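Local structure of peroxiredoxin PRX1, mitochondrial (5YKJ) at residues Leu26-Trp30 with Val132-Lys137; Ser29-Ser35 with Asn62-Leu68; Val127-Phe131 with Ile142-Ser147; Ala180-Pro186 with Leu208-Ser213. The protein reduces peroxides in mitochondria as a 1-Cys peroxiredoxin, its oxidised thiol probably being restored through the glutathione and thioredoxin systems. One frame throughout, in Å; residues are numbered along the deposited sequence. Where two conformers were deposited one is given.

Contact 1: Leu26-Trp30 with Val132-Lys137; sequences LGDSW and VIDPKK
The indole of Trp30 (chi1 m, chi2 72°) lies flat against Asp134 and Pro135: Pro135 CD sits 3.5 Å from the centroid of the five-membered ring and Asp134 CB 3.8 Å from that of the six-membered ring, two CH-pi contacts over one face. The nearest CA atoms pair Asp28 with Pro135 (4.9 Å) and Trp30 with Asp134 (4.6 Å). A type II' turn, Leu26 to Ser29 with Gly27 at positive phi, leads from helix 22-26 into strand 30-36 and faces the type I turn Asp134 to Lys137, which opens the hairpin loop after strand 129-133. Asp134 OD1 accepts from Lys136 N at 2.9 Å, an Asx turn. Lys137 folds back so that NZ donates to Gly27 O at 2.8 Å and to Pro135 O at 3.0 Å. One water joins Ser29 O, Asp134 O and Lys137 NZ; a second joins Asp28 OD1 to Pro135 O. Facing carbonyls cannot bond each other; the Lys137 ammonium and the two waters supply the donors that join the turns.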
loop_
_atom_site.group_PDB
_atom_site.type_symbol
_atom_site.label_atom_id
_atom_site.label_comp_id
_atom_site.label_asym_id
_atom_site.label_seq_id
_atom_site.Cartn_x
_atom_site.Cartn_y
_atom_site.Cartn_z
ATOM N N LEU A 26 -5.755 10.018 -5.716
ATOM C CA LEU A 26 -6.241 8.669 -5.719
ATOM C C LEU A 26 -7.486 8.477 -6.570
ATOM O O LEU A 26 -7.639 7.518 -7.181
ATOM C CB LEU A 26 -6.549 8.198 -4.302
ATOM C CG LEU A 26 -5.397 7.919 -3.359
ATOM C CD1 LEU A 26 -5.940 7.549 -2.000
ATOM C CD2 LEU A 26 -4.473 6.859 -3.919
ATOM N N GLY A 27 -8.362 9.443 -6.519
ATOM C CA GLY A 27 -9.596 9.329 -7.244
ATOM C C GLY A 27 -10.385 8.156 -6.755
ATOM O O GLY A 27 -10.532 7.971 -5.597
ATOM N N ASP A 28 -10.877 7.358 -7.682
ATOM C CA ASP A 28 -11.603 6.165 -7.361
ATOM C C ASP A 28 -10.729 4.899 -7.455
ATOM O O ASP A 28 -11.231 3.850 -7.559
ATOM C CB ASP A 28 -12.823 5.973 -8.260
ATOM C CG ASP A 28 -13.838 7.041 -8.094
ATOM O OD1 ASP A 28 -14.047 7.530 -6.994
ATOM O OD2 ASP A 28 -14.423 7.407 -9.111
ATOM N N SER A 29 -9.424 5.047 -7.434
ATOM C CA SER A 29 -8.535 3.937 -7.508
ATOM C C SER A 29 -8.169 3.461 -6.102
ATOM O O SER A 29 -8.381 4.147 -5.149
ATOM C CB SER A 29 -7.256 4.357 -8.204
ATOM O OG SER A 29 -7.451 4.611 -9.567
ATOM N N TRP A 30 -7.608 2.289 -6.038
ATOM C CA TRP A 30 -7.045 1.805 -4.793
ATOM C C TRP A 30 -5.701 2.558 -4.715
ATOM O O TRP A 30 -5.210 3.069 -5.667
ATOM C CB TRP A 30 -6.771 0.292 -4.811
ATOM C CG TRP A 30 -7.961 -0.541 -4.640
ATOM C CD1 TRP A 30 -8.941 -0.740 -5.539
ATOM C CD2 TRP A 30 -8.283 -1.347 -3.526
ATOM N NE1 TRP A 30 -9.879 -1.591 -5.047
ATOM C CE2 TRP A 30 -9.485 -1.999 -3.811
ATOM C CE3 TRP A 30 -7.668 -1.604 -2.321
ATOM C CZ2 TRP A 30 -10.095 -2.844 -2.910
ATOM C CZ3 TRP A 30 -8.277 -2.485 -1.433
ATOM C CH2 TRP A 30 -9.469 -3.079 -1.733
ATOM N N VAL A 132 -2.386 0.110 2.481
ATOM C CA VAL A 132 -3.179 -0.220 1.315
ATOM C C VAL A 132 -4.544 0.401 1.564
ATOM O O VAL A 132 -5.158 0.115 2.536
ATOM C CB VAL A 132 -3.314 -1.707 1.183
ATOM C CG1 VAL A 132 -4.175 -2.054 -0.020
ATOM C CG2 VAL A 132 -1.956 -2.329 1.070
ATOM N N ILE A 133 -4.935 1.289 0.667
ATOM C CA ILE A 133 -6.163 2.077 0.785
ATOM C C ILE A 133 -7.164 1.803 -0.335
ATOM O O ILE A 133 -6.809 1.730 -1.453
ATOM C CB ILE A 133 -5.773 3.529 0.792
ATOM C CG1 ILE A 133 -4.825 3.747 1.947
ATOM C CG2 ILE A 133 -6.953 4.472 0.877
ATOM C CD1 ILE A 133 -4.059 5.044 1.892
ATOM N N ASP A 134 -8.412 1.609 0.051
ATOM C CA ASP A 134 -9.423 1.338 -0.911
ATOM C C ASP A 134 -9.982 2.614 -1.548
ATOM O O ASP A 134 -9.664 3.660 -1.199
ATOM C CB ASP A 134 -10.474 0.349 -0.393
ATOM C CG ASP A 134 -11.468 0.965 0.600
ATOM O OD1 ASP A 134 -11.565 2.151 0.697
ATOM O OD2 ASP A 134 -12.114 0.167 1.236
ATOM N N PRO A 135 -10.862 2.424 -2.543
ATOM C CA PRO A 135 -11.468 3.542 -3.278
ATOM C C PRO A 135 -12.329 4.457 -2.415
ATOM O O PRO A 135 -12.549 5.550 -2.775
ATOM C CB PRO A 135 -12.280 2.855 -4.382
ATOM C CG PRO A 135 -11.594 1.563 -4.610
ATOM C CD PRO A 135 -11.045 1.152 -3.256
ATOM N N LYS A 136 -12.771 3.968 -1.269
ATOM C CA LYS A 136 -13.545 4.740 -0.314
ATOM C C LYS A 136 -12.645 5.373 0.753
ATOM O O LYS A 136 -13.130 5.858 1.682
ATOM C CB LYS A 136 -14.643 3.923 0.362
ATOM C CG LYS A 136 -15.475 3.133 -0.574
ATOM C CD LYS A 136 -16.177 3.933 -1.615
ATOM C CE LYS A 136 -16.504 5.346 -1.235
ATOM N NZ LYS A 136 -17.498 5.482 -0.150
ATOM N N LYS A 137 -11.347 5.332 0.545
ATOM C CA LYS A 137 -10.377 5.895 1.434
ATOM C C LYS A 137 -10.223 5.178 2.764
ATOM O O LYS A 137 -9.752 5.748 3.671
ATOM C CB LYS A 137 -10.546 7.404 1.666
ATOM C CG LYS A 137 -10.812 8.207 0.413
ATOM C CD LYS A 137 -9.644 8.221 -0.573
ATOM C CE LYS A 137 -10.003 8.863 -1.903
ATOM N NZ LYS A 137 -10.741 7.988 -2.836
HETATM O O HOH W 1 -14.373 6.076 -4.888
HETATM O O HOH W 2 -8.904 5.744 -2.893
#

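Contact 2: Ser29-Ser35 with Asn62-Leu68; sequences SWGVLFS and NVKLIGL
Six backbone hydrogen bonds join strands 30-35 and 63-68 in the parallel pairing at the heart of the thioredoxin-fold sheet: Trp30 N to Asn62 O (2.8 Å), Lys64 N to Trp30 O (2.9 Å), Val32 N to Lys64 O (3.1 Å), Ile66 N to Val32 O (3.1 Å), Phe34 N to Ile66 O (3.1 Å) and Leu68 N to Phe34 O (2.8 Å). The register runs from Trp30-Val63 to Ser35-Leu68, with the axes 4.4 Å apart at -21°. At the entrance, Ser29 OG donates to Asn62 OD1 at 2.8 Å and weakly accepts from Lys64 NZ, which also bonds Leu26 O; Asn62, at positive phi, is the C-prime residue of the Schellman motif ending helix 55-59. Val32, Val63 and Leu65 pack on the face that Trp30 and Phe34 share; on the other, Leu33 CD1 meets Ile66 CG2 at 3.7 Å. Phe34 (chi1 p) swings its ring over Gly67, where a CB would clash with CE2, and Gly67 CA lies 3.7 Å from the ring centroid.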
loop_
_atom_site.group_PDB
_atom_site.type_symbol
_atom_site.label_atom_id
_atom_site.label_comp_id
_atom_site.label_asym_id
_atom_site.label_seq_id
_atom_site.Cartn_x
_atom_site.Cartn_y
_atom_site.Cartn_z
ATOM N N SER A 29 -9.424 5.047 -7.434
ATOM C CA SER A 29 -8.535 3.937 -7.508
ATOM C C SER A 29 -8.169 3.461 -6.102
ATOM O O SER A 29 -8.381 4.147 -5.149
ATOM C CB SER A 29 -7.256 4.357 -8.204
ATOM O OG SER A 29 -7.451 4.611 -9.567
ATOM N N TRP A 30 -7.608 2.289 -6.038
ATOM C CA TRP A 30 -7.045 1.805 -4.793
ATOM C C TRP A 30 -5.701 2.558 -4.715
ATOM O O TRP A 30 -5.210 3.069 -5.667
ATOM C CB TRP A 30 -6.771 0.292 -4.811
ATOM C CG TRP A 30 -7.961 -0.541 -4.640
ATOM C CD1 TRP A 30 -8.941 -0.740 -5.539
ATOM C CD2 TRP A 30 -8.283 -1.347 -3.526
ATOM N NE1 TRP A 30 -9.879 -1.591 -5.047
ATOM C CE2 TRP A 30 -9.485 -1.999 -3.811
ATOM C CE3 TRP A 30 -7.668 -1.604 -2.321
ATOM C CZ2 TRP A 30 -10.095 -2.844 -2.910
ATOM C CZ3 TRP A 30 -8.277 -2.485 -1.433
ATOM C CH2 TRP A 30 -9.469 -3.079 -1.733
ATOM N N GLY A 31 -5.144 2.553 -3.528
ATOM C CA GLY A 31 -3.888 3.188 -3.288
ATOM C C GLY A 31 -2.920 2.407 -2.393
ATOM O O GLY A 31 -3.325 1.719 -1.547
ATOM N N VAL A 32 -1.650 2.576 -2.675
ATOM C CA VAL A 32 -0.585 2.051 -1.858
ATOM C C VAL A 32 0.331 3.237 -1.476
ATOM O O VAL A 32 0.986 3.786 -2.306
ATOM C CB VAL A 32 0.200 0.915 -2.530
ATOM C CG1 VAL A 32 1.342 0.464 -1.650
ATOM C CG2 VAL A 32 -0.664 -0.275 -2.786
ATOM N N LEU A 33 0.309 3.597 -0.192
ATOM C CA LEU A 33 1.155 4.640 0.300
ATOM C C LEU A 33 2.325 3.958 1.050
ATOM O O LEU A 33 2.091 3.270 1.979
ATOM C CB LEU A 33 0.395 5.596 1.196
ATOM C CG LEU A 33 1.088 6.673 2.007
ATOM C CD1 LEU A 33 1.722 7.683 1.106
ATOM C CD2 LEU A 33 0.140 7.289 3.027
ATOM N N PHE A 34 3.542 4.166 0.576
ATOM C CA PHE A 34 4.716 3.580 1.147
ATOM C C PHE A 34 5.702 4.659 1.612
ATOM O O PHE A 34 5.884 5.608 0.993
ATOM C CB PHE A 34 5.404 2.579 0.208
ATOM C CG PHE A 34 5.694 3.098 -1.179
ATOM C CD1 PHE A 34 4.796 2.969 -2.142
ATOM C CD2 PHE A 34 6.864 3.707 -1.481
ATOM C CE1 PHE A 34 5.047 3.403 -3.391
ATOM C CE2 PHE A 34 7.136 4.149 -2.752
ATOM C CZ PHE A 34 6.215 4.013 -3.689
ATOM N N SER A 35 6.281 4.393 2.772
ATOM C CA SER A 35 7.092 5.309 3.482
ATOM C C SER A 35 8.574 4.982 3.628
ATOM O O SER A 35 8.928 3.895 3.736
ATOM C CB SER A 35 6.494 5.475 4.880
ATOM O OG SER A 35 5.123 5.613 4.787
ATOM N N ASN A 62 -6.074 -1.206 -11.016
ATOM C CA ASN A 62 -6.645 0.063 -10.587
ATOM C C ASN A 62 -6.065 0.538 -9.246
ATOM O O ASN A 62 -6.761 0.965 -8.411
ATOM C CB ASN A 62 -8.171 0.041 -10.517
ATOM C CG ASN A 62 -8.757 1.405 -10.390
ATOM O OD1 ASN A 62 -8.257 2.337 -10.927
ATOM N ND2 ASN A 62 -9.851 1.499 -9.664
ATOM N N VAL A 63 -4.760 0.402 -9.106
ATOM C CA VAL A 63 -4.037 0.833 -7.929
ATOM C C VAL A 63 -3.008 1.925 -8.287
ATOM O O VAL A 63 -2.246 1.746 -9.148
ATOM C CB VAL A 63 -3.272 -0.325 -7.280
ATOM C CG1 VAL A 63 -2.550 0.146 -6.041
ATOM C CG2 VAL A 63 -4.198 -1.471 -6.934
ATOM N N LYS A 64 -3.039 3.027 -7.557
ATOM C CA LYS A 64 -2.106 4.104 -7.712
ATOM C C LYS A 64 -1.097 4.050 -6.558
ATOM O O LYS A 64 -1.454 3.872 -5.447
ATOM C CB LYS A 64 -2.802 5.433 -7.648
ATOM C CG LYS A 64 -3.650 5.708 -8.854
ATOM C CD LYS A 64 -4.152 7.120 -8.958
ATOM C CE LYS A 64 -5.027 7.196 -10.174
ATOM N NZ LYS A 64 -6.319 7.834 -9.960
ATOM N N LEU A 65 0.166 4.197 -6.913
ATOM C CA LEU A 65 1.259 4.195 -5.990
ATOM C C LEU A 65 1.611 5.618 -5.608
ATOM O O LEU A 65 1.417 6.528 -6.326
ATOM C CB LEU A 65 2.488 3.497 -6.599
ATOM C CG LEU A 65 2.316 2.062 -7.028
ATOM C CD1 LEU A 65 3.425 1.609 -7.937
ATOM C CD2 LEU A 65 2.351 1.195 -5.808
ATOM N N ILE A 66 2.091 5.748 -4.392
ATOM C CA ILE A 66 2.578 7.015 -3.883
ATOM C C ILE A 66 3.589 6.780 -2.754
ATOM O O ILE A 66 3.341 6.092 -1.858
ATOM C CB ILE A 66 1.464 7.983 -3.494
ATOM C CG1 ILE A 66 2.041 9.316 -3.140
ATOM C CG2 ILE A 66 0.613 7.416 -2.386
ATOM C CD1 ILE A 66 1.042 10.433 -3.284
ATOM N N GLY A 67 4.714 7.398 -2.918
ATOM C CA GLY A 67 5.759 7.245 -2.001
ATOM C C GLY A 67 5.912 8.428 -0.981
ATOM O O GLY A 67 5.464 9.491 -1.303
ATOM N N LEU A 68 6.364 8.314 0.287
ATOM C CA LEU A 68 6.577 9.381 1.163
ATOM C C LEU A 68 7.972 9.135 1.665
ATOM O O LEU A 68 8.353 8.120 2.032
ATOM C CB LEU A 68 5.572 9.302 2.328
ATOM C CG LEU A 68 5.692 10.315 3.449
ATOM C CD1 LEU A 68 4.422 10.333 4.247
ATOM C CD2 LEU A 68 6.814 9.917 4.386
#

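Contact 3: Val127-Phe131 with Ile142-Ser147; sequences VRSVF and IFTYPS
Arg128 turns its CA-to-CB bond toward 142-147 and carries its side chain, m at chi1 to chi3, along residues 145-147. Arg128 NE donates to Tyr145 O at 2.8 Å and NH2 weakly to Pro146 O at 3.2 Å, while Ser147 CA lies over one face of the guanidinium; NH1 forms a salt bridge with Glu47. A water donates to Arg128 O (2.8 Å) and Phe143 O (3.1 Å) and accepts from Tyr145 N (3.1 Å). Ser129 OG and Thr144 OG1 share a hydrogen bond of 2.7 Å. With Val130 the pairing becomes regular: this is the beta hairpin of strands 129-133 and 139-144, the latter outermost in the thioredoxin-fold sheet of this chain, the axes 4.6 Å apart and 164° between directions. Val130 and Phe143 form the antiparallel hydrogen-bonded pair, Val130 N to Phe143 O at 2.9 Å and Phe143 N to Val130 O at 3.1 Å. Phe143, chi1 p, brings its ring over the valine, Val130 CB standing 3.7 Å from the centroid. Phe131 and Ile142 follow as a non-hydrogen-bonded pair on the same face as Ser129, with Phe131 CD2 3.9 Å from Ile142 CG1; Tyr108 meets the Phe131 ring edge-to-face.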
loop_
_atom_site.group_PDB
_atom_site.type_symbol
_atom_site.label_atom_id
_atom_site.label_comp_id
_atom_site.label_asym_id
_atom_site.label_seq_id
_atom_site.Cartn_x
_atom_site.Cartn_y
_atom_site.Cartn_z
ATOM N N VAL A 127 9.368 5.643 10.133
ATOM C CA VAL A 127 8.664 6.128 8.933
ATOM C C VAL A 127 8.856 5.102 7.833
ATOM O O VAL A 127 9.560 5.270 6.926
ATOM C CB VAL A 127 9.159 7.495 8.525
ATOM C CG1 VAL A 127 8.350 7.994 7.340
ATOM C CG2 VAL A 127 8.960 8.443 9.687
ATOM N N ARG A 128 8.202 3.993 8.051
ATOM C CA ARG A 128 8.362 2.835 7.223
ATOM C C ARG A 128 7.109 2.021 6.940
ATOM O O ARG A 128 7.202 0.935 6.490
ATOM C CB ARG A 128 9.370 1.887 7.900
ATOM C CG ARG A 128 10.821 2.173 7.621
ATOM C CD ARG A 128 11.170 1.911 6.172
ATOM N NE ARG A 128 11.301 0.497 5.874
ATOM C CZ ARG A 128 11.501 -0.008 4.667
ATOM N NH1 ARG A 128 11.615 0.770 3.635
ATOM N NH2 ARG A 128 11.611 -1.297 4.496
ATOM N N SER A 129 5.978 2.584 7.257
ATOM C CA SER A 129 4.746 1.874 7.032
ATOM C C SER A 129 4.261 1.916 5.603
ATOM O O SER A 129 4.525 2.795 4.904
ATOM C CB SER A 129 3.645 2.364 7.977
ATOM O OG SER A 129 4.022 2.225 9.302
ATOM N N VAL A 130 3.539 0.873 5.252
ATOM C CA VAL A 130 2.884 0.769 3.972
ATOM C C VAL A 130 1.386 0.632 4.265
ATOM O O VAL A 130 1.009 -0.157 5.017
ATOM C CB VAL A 130 3.346 -0.437 3.113
ATOM C CG1 VAL A 130 2.576 -0.508 1.791
ATOM C CG2 VAL A 130 4.806 -0.294 2.771
ATOM N N PHE A 131 0.601 1.486 3.645
ATOM C CA PHE A 131 -0.826 1.458 3.822
ATOM C C PHE A 131 -1.536 1.135 2.496
ATOM O O PHE A 131 -1.289 1.781 1.550
ATOM C CB PHE A 131 -1.332 2.853 4.299
ATOM C CG PHE A 131 -0.651 3.397 5.536
ATOM C CD1 PHE A 131 0.556 4.074 5.474
ATOM C CD2 PHE A 131 -1.236 3.259 6.782
ATOM C CE1 PHE A 131 1.155 4.556 6.590
ATOM C CE2 PHE A 131 -0.601 3.766 7.906
ATOM C CZ PHE A 131 0.552 4.421 7.780
ATOM N N ILE A 142 -2.019 -2.767 6.698
ATOM C CA ILE A 142 -0.829 -2.039 7.048
ATOM C C ILE A 142 0.315 -2.983 7.340
ATOM O O ILE A 142 0.115 -3.995 7.871
ATOM C CB ILE A 142 -1.078 -1.178 8.328
ATOM C CG1 ILE A 142 -2.282 -0.279 8.161
ATOM C CG2 ILE A 142 0.103 -0.279 8.671
ATOM C CD1 ILE A 142 -2.617 0.469 9.417
ATOM N N PHE A 143 1.498 -2.584 6.932
ATOM C CA PHE A 143 2.650 -3.321 7.316
ATOM C C PHE A 143 3.863 -2.425 7.476
ATOM O O PHE A 143 4.034 -1.507 6.742
ATOM C CB PHE A 143 2.876 -4.553 6.463
ATOM C CG PHE A 143 3.258 -4.303 5.060
ATOM C CD1 PHE A 143 4.574 -4.184 4.720
ATOM C CD2 PHE A 143 2.316 -4.250 4.073
ATOM C CE1 PHE A 143 4.953 -3.978 3.454
ATOM C CE2 PHE A 143 2.690 -4.045 2.780
ATOM C CZ PHE A 143 4.012 -3.927 2.468
ATOM N N THR A 144 4.661 -2.741 8.487
ATOM C CA THR A 144 5.857 -1.972 8.790
ATOM C C THR A 144 7.110 -2.804 8.963
ATOM O O THR A 144 7.266 -3.458 9.907
ATOM C CB THR A 144 5.663 -1.044 10.009
ATOM O OG1 THR A 144 4.413 -0.368 9.938
ATOM C CG2 THR A 144 6.785 -0.039 10.087
ATOM N N TYR A 145 7.982 -2.711 7.963
ATOM C CA TYR A 145 9.260 -3.346 7.962
ATOM C C TYR A 145 10.306 -2.254 8.248
ATOM O O TYR A 145 10.211 -1.197 7.823
ATOM C CB TYR A 145 9.608 -3.956 6.601
ATOM C CG TYR A 145 8.845 -5.182 6.108
ATOM C CD1 TYR A 145 7.623 -5.541 6.621
ATOM C CD2 TYR A 145 9.377 -5.953 5.126
ATOM C CE1 TYR A 145 6.961 -6.654 6.173
ATOM C CE2 TYR A 145 8.721 -7.049 4.659
ATOM C CZ TYR A 145 7.500 -7.382 5.188
ATOM O OH TYR A 145 6.807 -8.449 4.727
ATOM N N PRO A 146 11.290 -2.669 9.038
ATOM C CA PRO A 146 12.319 -1.720 9.357
ATOM C C PRO A 146 13.210 -1.370 8.083
ATOM O O PRO A 146 13.142 -2.117 7.169
ATOM C CB PRO A 146 13.201 -2.406 10.373
ATOM C CG PRO A 146 13.062 -3.832 10.034
ATOM C CD PRO A 146 11.633 -4.005 9.543
ATOM N N SER A 147 13.983 -0.280 8.009
ATOM C CA SER A 147 14.637 0.149 6.844
ATOM C C SER A 147 15.705 -0.822 6.476
ATOM O O SER A 147 16.337 -0.731 5.517
ATOM C CB SER A 147 15.235 1.506 7.116
ATOM O OG SER A 147 16.157 1.439 8.155
HETATM O O HOH W 3 6.775 -1.643 5.353
#

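Contact 4: Ala180-Pro186 with Leu208-Ser213; sequences ADDVIIP and LRFTKS
Strands 183-184 and 208-211 pair antiparallel in the small three-stranded sheet of the C-terminal domain of 1-Cys peroxiredoxin. Val183 and Thr211 are the hydrogen-bonded pair: Val183 N donates to Thr211 O at 3.0 Å, and Thr211 N to Val183 O at 2.9 Å. Ile184 with Phe210 is the non-hydrogen-bonded pair, and beyond it Ile185 N donates to Arg209 O at 3.1 Å. Next to it a water donates to Ile185 O (2.7 Å) and accepts from Arg209 N (2.8 Å) and Arg209 NE (3.0 Å). Arg209 NH1 is satisfied by Val189 O and Asn191 OD1, and the guanidinium lies with one face on Ile185 CG2. At the exposed end a second water donates to Ala180 O at 2.9 Å and Asp182 OD1 at 2.4 Å and accepts from Ser213 N at 3.2 Å and, weakly, from Lys212 NZ; a third links Ala180 O to Lys212 NZ. Asp182 OD1 and Lys212 NZ, 4.3 Å apart, stop short of a salt bridge. Thr211 OG1 is hydrogen-bonded to Gln200 O, while its methyl, CG2, lies 3.8 Å from Ile185 CG1. On the opposite face Ile184 CG1 sits over the Phe210 ring, 3.6 Å from Phe210 CE1.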
loop_
_atom_site.group_PDB
_atom_site.type_symbol
_atom_site.label_atom_id
_atom_site.label_comp_id
_atom_site.label_asym_id
_atom_site.label_seq_id
_atom_site.Cartn_x
_atom_site.Cartn_y
_atom_site.Cartn_z
ATOM N N ALA A 180 -6.635 -18.042 -8.180
ATOM C CA ALA A 180 -7.233 -19.254 -8.761
ATOM C C ALA A 180 -7.362 -20.341 -7.708
ATOM O O ALA A 180 -7.970 -21.315 -7.954
ATOM C CB ALA A 180 -6.576 -19.804 -10.034
ATOM N N ASP A 181 -6.825 -20.132 -6.510
ATOM C CA ASP A 181 -7.002 -21.091 -5.456
ATOM C C ASP A 181 -8.441 -20.953 -4.903
ATOM O O ASP A 181 -9.087 -19.967 -5.057
ATOM C CB ASP A 181 -6.048 -20.893 -4.284
ATOM C CG ASP A 181 -4.600 -21.262 -4.575
ATOM O OD1 ASP A 181 -4.291 -21.789 -5.583
ATOM O OD2 ASP A 181 -3.805 -20.983 -3.713
ATOM N N ASP A 182 -8.894 -21.988 -4.253
ATOM C CA ASP A 182 -10.194 -21.960 -3.648
ATOM C C ASP A 182 -10.234 -20.907 -2.522
ATOM O O ASP A 182 -9.277 -20.651 -1.862
ATOM C CB ASP A 182 -10.595 -23.327 -3.067
ATOM C CG ASP A 182 -10.755 -24.415 -4.121
ATOM O OD1 ASP A 182 -10.874 -24.093 -5.279
ATOM O OD2 ASP A 182 -10.697 -25.575 -3.728
ATOM N N VAL A 183 -11.400 -20.348 -2.349
ATOM C CA VAL A 183 -11.711 -19.341 -1.368
ATOM C C VAL A 183 -12.688 -19.871 -0.316
ATOM O O VAL A 183 -13.215 -20.926 -0.429
ATOM C CB VAL A 183 -12.255 -18.065 -2.015
ATOM C CG1 VAL A 183 -11.214 -17.384 -2.883
ATOM C CG2 VAL A 183 -13.494 -18.332 -2.842
ATOM N N ILE A 184 -12.890 -19.064 0.702
ATOM C CA ILE A 184 -13.726 -19.411 1.816
ATOM C C ILE A 184 -14.991 -18.564 1.931
ATOM O O ILE A 184 -14.954 -17.417 1.721
ATOM C CB ILE A 184 -12.924 -19.331 3.121
ATOM C CG1 ILE A 184 -11.802 -20.332 3.148
ATOM C CG2 ILE A 184 -13.803 -19.561 4.328
ATOM C CD1 ILE A 184 -10.653 -19.932 4.040
ATOM N N ILE A 185 -16.102 -19.199 2.256
ATOM C CA ILE A 185 -17.341 -18.508 2.384
ATOM C C ILE A 185 -17.382 -17.911 3.768
ATOM O O ILE A 185 -17.147 -18.555 4.672
ATOM C CB ILE A 185 -18.529 -19.473 2.103
ATOM C CG1 ILE A 185 -18.398 -20.041 0.712
ATOM C CG2 ILE A 185 -19.856 -18.749 2.224
ATOM C CD1 ILE A 185 -19.372 -21.166 0.405
ATOM N N PRO A 186 -17.689 -16.619 3.859
ATOM C CA PRO A 186 -17.735 -15.980 5.152
ATOM C C PRO A 186 -18.830 -16.614 6.023
ATOM O O PRO A 186 -19.848 -16.995 5.617
ATOM C CB PRO A 186 -18.080 -14.513 4.830
ATOM C CG PRO A 186 -17.732 -14.318 3.439
ATOM C CD PRO A 186 -17.994 -15.658 2.794
ATOM N N LEU A 208 -15.850 -23.391 8.263
ATOM C CA LEU A 208 -14.818 -23.450 7.276
ATOM C C LEU A 208 -15.274 -24.229 6.051
ATOM O O LEU A 208 -15.198 -25.401 6.003
ATOM C CB LEU A 208 -13.561 -24.086 7.856
ATOM C CG LEU A 208 -12.352 -24.171 6.952
ATOM C CD1 LEU A 208 -11.810 -22.814 6.554
ATOM C CD2 LEU A 208 -11.254 -24.961 7.631
ATOM N N ARG A 209 -15.747 -23.461 5.077
ATOM C CA ARG A 209 -16.257 -23.961 3.814
ATOM C C ARG A 209 -15.535 -23.377 2.609
ATOM O O ARG A 209 -15.615 -22.239 2.387
ATOM C CB ARG A 209 -17.751 -23.672 3.705
ATOM C CG ARG A 209 -18.555 -24.159 4.901
ATOM C CD ARG A 209 -19.866 -23.407 5.059
ATOM N NE ARG A 209 -19.659 -22.014 5.370
ATOM C CZ ARG A 209 -20.582 -21.084 5.452
ATOM N NH1 ARG A 209 -21.862 -21.337 5.261
ATOM N NH2 ARG A 209 -20.228 -19.853 5.721
ATOM N N PHE A 210 -14.886 -24.236 1.849
ATOM C CA PHE A 210 -14.180 -23.837 0.640
ATOM C C PHE A 210 -15.050 -23.945 -0.628
ATOM O O PHE A 210 -15.775 -24.846 -0.778
ATOM C CB PHE A 210 -12.904 -24.643 0.431
ATOM C CG PHE A 210 -11.821 -24.358 1.428
ATOM C CD1 PHE A 210 -10.887 -23.413 1.174
ATOM C CD2 PHE A 210 -11.718 -25.074 2.581
ATOM C CE1 PHE A 210 -9.888 -23.161 2.048
ATOM C CE2 PHE A 210 -10.736 -24.802 3.489
ATOM C CZ PHE A 210 -9.813 -23.858 3.214
ATOM N N THR A 211 -14.882 -22.991 -1.512
ATOM C CA THR A 211 -15.622 -22.988 -2.754
ATOM C C THR A 211 -14.681 -22.529 -3.820
ATOM O O THR A 211 -13.716 -21.899 -3.543
ATOM C CB THR A 211 -16.874 -22.133 -2.668
ATOM O OG1 THR A 211 -17.658 -22.328 -3.813
ATOM C CG2 THR A 211 -16.524 -20.656 -2.556
ATOM N N LYS A 212 -14.977 -22.876 -5.046
ATOM C CA LYS A 212 -14.111 -22.513 -6.141
ATOM C C LYS A 212 -14.152 -21.066 -6.494
ATOM O O LYS A 212 -15.081 -20.384 -6.259
ATOM C CB LYS A 212 -14.384 -23.349 -7.385
ATOM C CG LYS A 212 -13.851 -24.761 -7.375
ATOM C CD LYS A 212 -12.407 -24.866 -7.814
ATOM C CE LYS A 212 -12.157 -24.298 -9.197
ATOM N NZ LYS A 212 -10.743 -24.431 -9.593
ATOM N N SER A 213 -13.026 -20.612 -7.033
ATOM C CA SER A 213 -12.891 -19.252 -7.464
ATOM C C SER A 213 -13.169 -19.284 -8.924
ATOM O O SER A 213 -14.150 -18.751 -9.401
ATOM C CB SER A 213 -11.468 -18.763 -7.327
ATOM O OG SER A 213 -11.485 -17.373 -7.188
HETATM O O HOH W 4 -10.419 -22.503 -7.048
HETATM O O HOH W 5 -8.479 -22.593 -10.175
HETATM O O HOH W 6 -16.842 -20.977 5.898
#

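Contacts 1, 2 and 3 all belong to the five-stranded thioredoxin-fold sheet. Contact 2 is its parallel centre, almost wholly buried and held by regular backbone bonds and apolar packing. Contact 1, also largely buried, shares Ser29 and Trp30 with it, but at the sheet's end, where turns replace strands and a lysine and waters do much of the bonding. Contact 3 uses the other end of strand 129-133, which bonds to strand 30-36 through Phe131 N and Leu33 O, and reaches the partly exposed strand outermost within the chain. Contact 4 stands apart in the C-terminal domain, its centre 26 to 30 Å from the others; it too is antiparallel and partly buried, with waters bridging its two ends.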